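Long-range contact in putative silent information regulator 2 (Leishmania infantum, PDB 5OL0), which probably deacetylates acetyl-lysine side chains of proteins in an NAD-dependent reaction, as a zinc-containing class I sirtuin thought to regulate gene expression: residues P19-K31 with E288-S300. Residues are numbered along the deposited sequence; the frame is centred on the assembly and turned at random.
Sequences PTLEGLAHYIREK and ENVVTLAEYLGLS
The phenol ring of Tyr296 lies over the first turn of helix 21-30, one face covered by Glu22: CB stands 4.1 Å from the ring centroid, almost on the normal, a CH-pi contact, with CA of Glu22 nearer the rim. The Arg29 guanidinium takes its partners differently. O of Tyr296 lies at its edge, near the plane, and accepts a bent hydrogen bond from NH1 of Arg29 (3.0 Å, 136° at the hydrogen). The bend at chi3 (91°) puts NH1 there while Leu297 O stands over one face, toward the rim, beside the Schellman motif, where Gly298, with positive phi, leaves the helical conformation.

Between the two flat groups the axes of helices 21-30 and 288-296 cross at -46°. The small side chain of Ala25 is consistent with a close approach: its CB meets CB of Tyr296 at 3.4 Å and also touches CD1 of Leu293 and CD2 of Leu297. Deeper in, CD2 of Leu24 reaches CD2 of Leu293 (3.9 Å), and CG2 of Ile28 meets CD2 of Leu297. Leu21 crosses Asn289 at about a right angle, its CD1 3.7 Å from OD1 of Asn289 and also against CG2 of Thr292; Asn289 ND2 bonds Arg283 O. Phe110 of helix 106-116 backs Leu293 and Leu297.

The contact thus joins the N-terminal helix to a late helix of the Rossmann-like domain through an aliphatic seam, bordered by a tyrosine face and an arginine whose positive charge probably complements carbonyls at a helix C-terminus.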
loop_
_atom_site.group_PDB
_atom_site.type_symbol
_atom_site.label_atom_id
_atom_site.label_comp_id
_atom_site.label_asym_id
_atom_site.label_seq_id
_atom_site.Cartn_x
_atom_site.Cartn_y
_atom_site.Cartn_z
ATOM N N PRO A 19 25.160 -2.105 4.347
ATOM C CA PRO A 19 23.770 -2.263 3.878
ATOM C C PRO A 19 22.931 -3.144 4.832
ATOM O O PRO A 19 22.484 -4.242 4.476
ATOM C CB PRO A 19 23.955 -2.913 2.478
ATOM C CG PRO A 19 25.202 -3.699 2.613
ATOM C CD PRO A 19 26.104 -2.885 3.518
ATOM N N THR A 20 22.738 -2.661 6.052
ATOM C CA THR A 20 22.102 -3.444 7.128
ATOM C C THR A 20 21.074 -2.531 7.786
ATOM O O THR A 20 21.053 -1.322 7.552
ATOM C CB THR A 20 23.126 -3.831 8.210
ATOM O OG1 THR A 20 23.667 -2.635 8.751
ATOM C CG2 THR A 20 24.287 -4.624 7.616
ATOM N N LEU A 21 20.235 -3.079 8.637
ATOM C CA LEU A 21 19.245 -2.208 9.302
ATOM C C LEU A 21 19.937 -1.175 10.184
ATOM O O LEU A 21 19.503 -0.001 10.261
ATOM C CB LEU A 21 18.210 -3.060 10.047
ATOM C CG LEU A 21 17.307 -3.844 9.096
ATOM C CD1 LEU A 21 16.599 -4.929 9.868
ATOM C CD2 LEU A 21 16.322 -2.928 8.391
ATOM N N GLU A 22 21.016 -1.614 10.840
ATOM C CA GLU A 22 21.915 -0.736 11.586
ATOM C C GLU A 22 22.545 0.393 10.753
ATOM O O GLU A 22 22.468 1.588 11.140
ATOM C CB GLU A 22 23.041 -1.567 12.234
ATOM C CG GLU A 22 24.036 -0.742 13.060
ATOM C CD GLU A 22 24.985 -1.591 13.919
ATOM O OE1 GLU A 22 25.384 -2.689 13.469
ATOM O OE2 GLU A 22 25.324 -1.135 15.034
ATOM N N GLY A 23 23.111 0.037 9.605
ATOM C CA GLY A 23 23.643 1.052 8.703
ATOM C C GLY A 23 22.612 2.047 8.190
ATOM O O GLY A 23 22.883 3.253 8.067
ATOM N N LEU A 24 21.404 1.553 7.908
ATOM C CA LEU A 24 20.350 2.406 7.448
ATOM C C LEU A 24 19.996 3.413 8.508
ATOM O O LEU A 24 19.794 4.602 8.204
ATOM C CB LEU A 24 19.115 1.535 7.080
ATOM C CG LEU A 24 17.839 2.318 6.735
ATOM C CD1 LEU A 24 18.123 3.227 5.605
ATOM C CD2 LEU A 24 16.688 1.369 6.389
ATOM N N ALA A 25 19.833 2.948 9.754
ATOM C CA ALA A 25 19.488 3.879 10.834
ATOM C C ALA A 25 20.580 4.947 11.021
ATOM O O ALA A 25 20.256 6.139 11.186
ATOM C CB ALA A 25 19.281 3.149 12.144
ATOM N N HIS A 26 21.837 4.501 11.033
ATOM C CA HIS A 26 23.021 5.420 11.038
ATOM C C HIS A 26 22.952 6.426 9.933
ATOM O O HIS A 26 23.191 7.622 10.166
ATOM C CB HIS A 26 24.358 4.696 10.790
ATOM C CG HIS A 26 25.029 4.155 12.015
ATOM N ND1 HIS A 26 25.709 4.961 12.909
ATOM C CD2 HIS A 26 25.224 2.875 12.435
ATOM C CE1 HIS A 26 26.245 4.200 13.854
ATOM N NE2 HIS A 26 25.966 2.933 13.589
ATOM N N TYR A 27 22.661 5.961 8.720
ATOM C CA TYR A 27 22.631 6.854 7.557
ATOM C C TYR A 27 21.536 7.911 7.742
ATOM O O TYR A 27 21.773 9.113 7.538
ATOM C CB TYR A 27 22.403 6.066 6.264
ATOM C CG TYR A 27 22.303 6.877 4.956
ATOM C CD1 TYR A 27 21.071 7.481 4.549
ATOM C CD2 TYR A 27 23.398 6.976 4.079
ATOM C CE1 TYR A 27 20.974 8.223 3.361
ATOM C CE2 TYR A 27 23.296 7.675 2.845
ATOM C CZ TYR A 27 22.100 8.292 2.492
ATOM O OH TYR A 27 21.992 9.011 1.329
ATOM N N ILE A 28 20.349 7.473 8.135
ATOM C CA ILE A 28 19.242 8.416 8.429
ATOM C C ILE A 28 19.637 9.474 9.498
ATOM O O ILE A 28 19.343 10.688 9.340
ATOM C CB ILE A 28 17.983 7.666 8.876
ATOM C CG1 ILE A 28 17.323 6.926 7.659
ATOM C CG2 ILE A 28 16.983 8.607 9.489
ATOM C CD1 ILE A 28 16.317 5.897 8.101
ATOM N N ARG A 29 20.297 9.024 10.553
ATOM C CA ARG A 29 20.661 9.930 11.643
ATOM C C ARG A 29 21.838 10.811 11.275
ATOM O O ARG A 29 21.695 12.022 11.328
ATOM C CB ARG A 29 20.922 9.183 12.939
ATOM C CG ARG A 29 19.612 8.656 13.530
ATOM C CD ARG A 29 19.827 7.695 14.701
ATOM N NE ARG A 29 19.855 8.377 15.993
ATOM C CZ ARG A 29 19.826 7.773 17.183
ATOM N NH1 ARG A 29 19.788 6.444 17.278
ATOM N NH2 ARG A 29 19.848 8.512 18.296
ATOM N N GLU A 30 22.944 10.211 10.828
ATOM C CA GLU A 30 24.145 10.942 10.479
ATOM C C GLU A 30 23.874 11.948 9.340
ATOM O O GLU A 30 24.310 13.112 9.395
ATOM C CB GLU A 30 25.295 9.992 10.164
ATOM C CG GLU A 30 25.829 9.247 11.405
ATOM C CD GLU A 30 26.878 8.158 11.078
ATOM O OE1 GLU A 30 26.858 7.039 11.681
ATOM O OE2 GLU A 30 27.742 8.422 10.198
ATOM N N LYS A 31 23.107 11.565 8.327
ATOM C CA LYS A 31 22.827 12.523 7.263
ATOM C C LYS A 31 21.590 13.337 7.521
ATOM O O LYS A 31 21.201 14.107 6.662
ATOM C CB LYS A 31 22.750 11.866 5.899
ATOM C CG LYS A 31 24.048 11.282 5.403
ATOM C CD LYS A 31 23.798 10.648 4.045
ATOM C CE LYS A 31 23.589 11.636 2.885
ATOM N NZ LYS A 31 24.872 12.153 2.324
ATOM N N GLU A 288 8.982 -7.474 11.865
ATOM C CA GLU A 288 10.197 -7.610 12.650
ATOM C C GLU A 288 11.282 -6.647 12.191
ATOM O O GLU A 288 11.961 -6.093 12.982
ATOM C CB GLU A 288 10.818 -9.008 12.541
ATOM C CG GLU A 288 10.164 -10.099 13.364
ATOM C CD GLU A 288 10.765 -11.473 13.040
ATOM O OE1 GLU A 288 12.017 -11.547 12.909
ATOM O OE2 GLU A 288 9.989 -12.468 12.914
ATOM N N ASN A 289 11.467 -6.492 10.903
ATOM C CA ASN A 289 12.489 -5.596 10.401
ATOM C C ASN A 289 12.238 -4.158 10.781
ATOM O O ASN A 289 13.185 -3.456 11.118
ATOM C CB ASN A 289 12.649 -5.720 8.895
ATOM C CG ASN A 289 13.284 -7.051 8.496
ATOM O OD1 ASN A 289 14.130 -7.546 9.196
ATOM N ND2 ASN A 289 12.866 -7.615 7.382
ATOM N N VAL A 290 10.978 -3.741 10.802
ATOM C CA VAL A 290 10.664 -2.360 11.179
ATOM C C VAL A 290 10.940 -2.172 12.654
ATOM O O VAL A 290 11.406 -1.121 13.048
ATOM C CB VAL A 290 9.233 -2.021 10.786
ATOM C CG1 VAL A 290 8.676 -0.866 11.511
ATOM C CG2 VAL A 290 9.176 -1.756 9.281
ATOM N N VAL A 291 10.649 -3.182 13.450
ATOM C CA VAL A 291 10.870 -3.088 14.907
ATOM C C VAL A 291 12.382 -2.911 15.145
ATOM O O VAL A 291 12.812 -1.966 15.865
ATOM C CB VAL A 291 10.282 -4.286 15.646
ATOM C CG1 VAL A 291 10.862 -4.435 17.059
ATOM C CG2 VAL A 291 8.749 -4.180 15.680
ATOM N N THR A 292 13.182 -3.736 14.469
ATOM C CA THR A 292 14.644 -3.594 14.576
ATOM C C THR A 292 15.120 -2.235 14.131
ATOM O O THR A 292 15.926 -1.645 14.796
ATOM C CB THR A 292 15.334 -4.652 13.769
ATOM O OG1 THR A 292 14.837 -5.890 14.196
ATOM C CG2 THR A 292 16.894 -4.633 13.935
ATOM N N LEU A 293 14.647 -1.762 12.979
ATOM C CA LEU A 293 14.975 -0.418 12.513
ATOM C C LEU A 293 14.660 0.662 13.518
ATOM O O LEU A 293 15.484 1.592 13.796
ATOM C CB LEU A 293 14.332 -0.135 11.143
ATOM C CG LEU A 293 14.557 1.204 10.497
ATOM C CD1 LEU A 293 16.044 1.520 10.361
ATOM C CD2 LEU A 293 13.865 1.188 9.128
ATOM N N ALA A 294 13.507 0.521 14.127
ATOM C CA ALA A 294 13.066 1.439 15.158
ATOM C C ALA A 294 14.031 1.474 16.346
ATOM O O ALA A 294 14.376 2.574 16.829
ATOM C CB ALA A 294 11.680 1.088 15.621
ATOM N N GLU A 295 14.462 0.304 16.801
ATOM C CA GLU A 295 15.456 0.224 17.858
ATOM C C GLU A 295 16.655 1.071 17.527
ATOM O O GLU A 295 17.038 1.945 18.288
ATOM C CB GLU A 295 15.989 -1.179 18.062
ATOM C CG GLU A 295 15.018 -2.266 18.447
ATOM C CD GLU A 295 15.752 -3.596 18.571
ATOM O OE1 GLU A 295 16.779 -3.598 19.287
ATOM O OE2 GLU A 295 15.331 -4.615 17.958
ATOM N N TYR A 296 17.214 0.862 16.335
ATOM C CA TYR A 296 18.430 1.572 15.983
ATOM C C TYR A 296 18.212 3.063 15.788
ATOM O O TYR A 296 19.144 3.832 15.928
ATOM C CB TYR A 296 19.056 0.958 14.743
ATOM C CG TYR A 296 19.623 -0.416 14.962
ATOM C CD1 TYR A 296 20.636 -0.638 15.932
ATOM C CD2 TYR A 296 19.213 -1.498 14.192
ATOM C CE1 TYR A 296 21.176 -1.903 16.130
ATOM C CE2 TYR A 296 19.764 -2.761 14.373
ATOM C CZ TYR A 296 20.717 -2.956 15.337
ATOM O OH TYR A 296 21.223 -4.200 15.475
ATOM N N LEU A 297 16.984 3.473 15.468
ATOM C CA LEU A 297 16.641 4.852 15.316
ATOM C C LEU A 297 16.338 5.562 16.665
ATOM O O LEU A 297 16.078 6.760 16.689
ATOM C CB LEU A 297 15.455 4.964 14.346
ATOM C CG LEU A 297 15.811 4.829 12.859
ATOM C CD1 LEU A 297 14.487 4.832 12.109
ATOM C CD2 LEU A 297 16.664 5.983 12.382
ATOM N N GLY A 298 16.336 4.831 17.772
ATOM C CA GLY A 298 15.989 5.407 19.047
ATOM C C GLY A 298 14.490 5.571 19.211
ATOM O O GLY A 298 14.039 6.386 20.032
ATOM N N LEU A 299 13.698 4.812 18.441
ATOM C CA LEU A 299 12.240 4.958 18.462
ATOM C C LEU A 299 11.514 3.738 19.026
ATOM O O LEU A 299 10.288 3.596 18.894
ATOM C CB LEU A 299 11.790 5.239 17.074
ATOM C CG LEU A 299 12.381 6.455 16.399
ATOM C CD1 LEU A 299 11.807 6.623 15.008
ATOM C CD2 LEU A 299 12.084 7.699 17.215
ATOM N N SER A 300 12.240 2.874 19.715
ATOM C CA SER A 300 11.677 1.615 20.160
ATOM C C SER A 300 10.655 1.795 21.280
ATOM O O SER A 300 9.671 1.045 21.318
ATOM C CB SER A 300 12.770 0.619 20.594
ATOM O OG SER A 300 13.516 1.171 21.651
#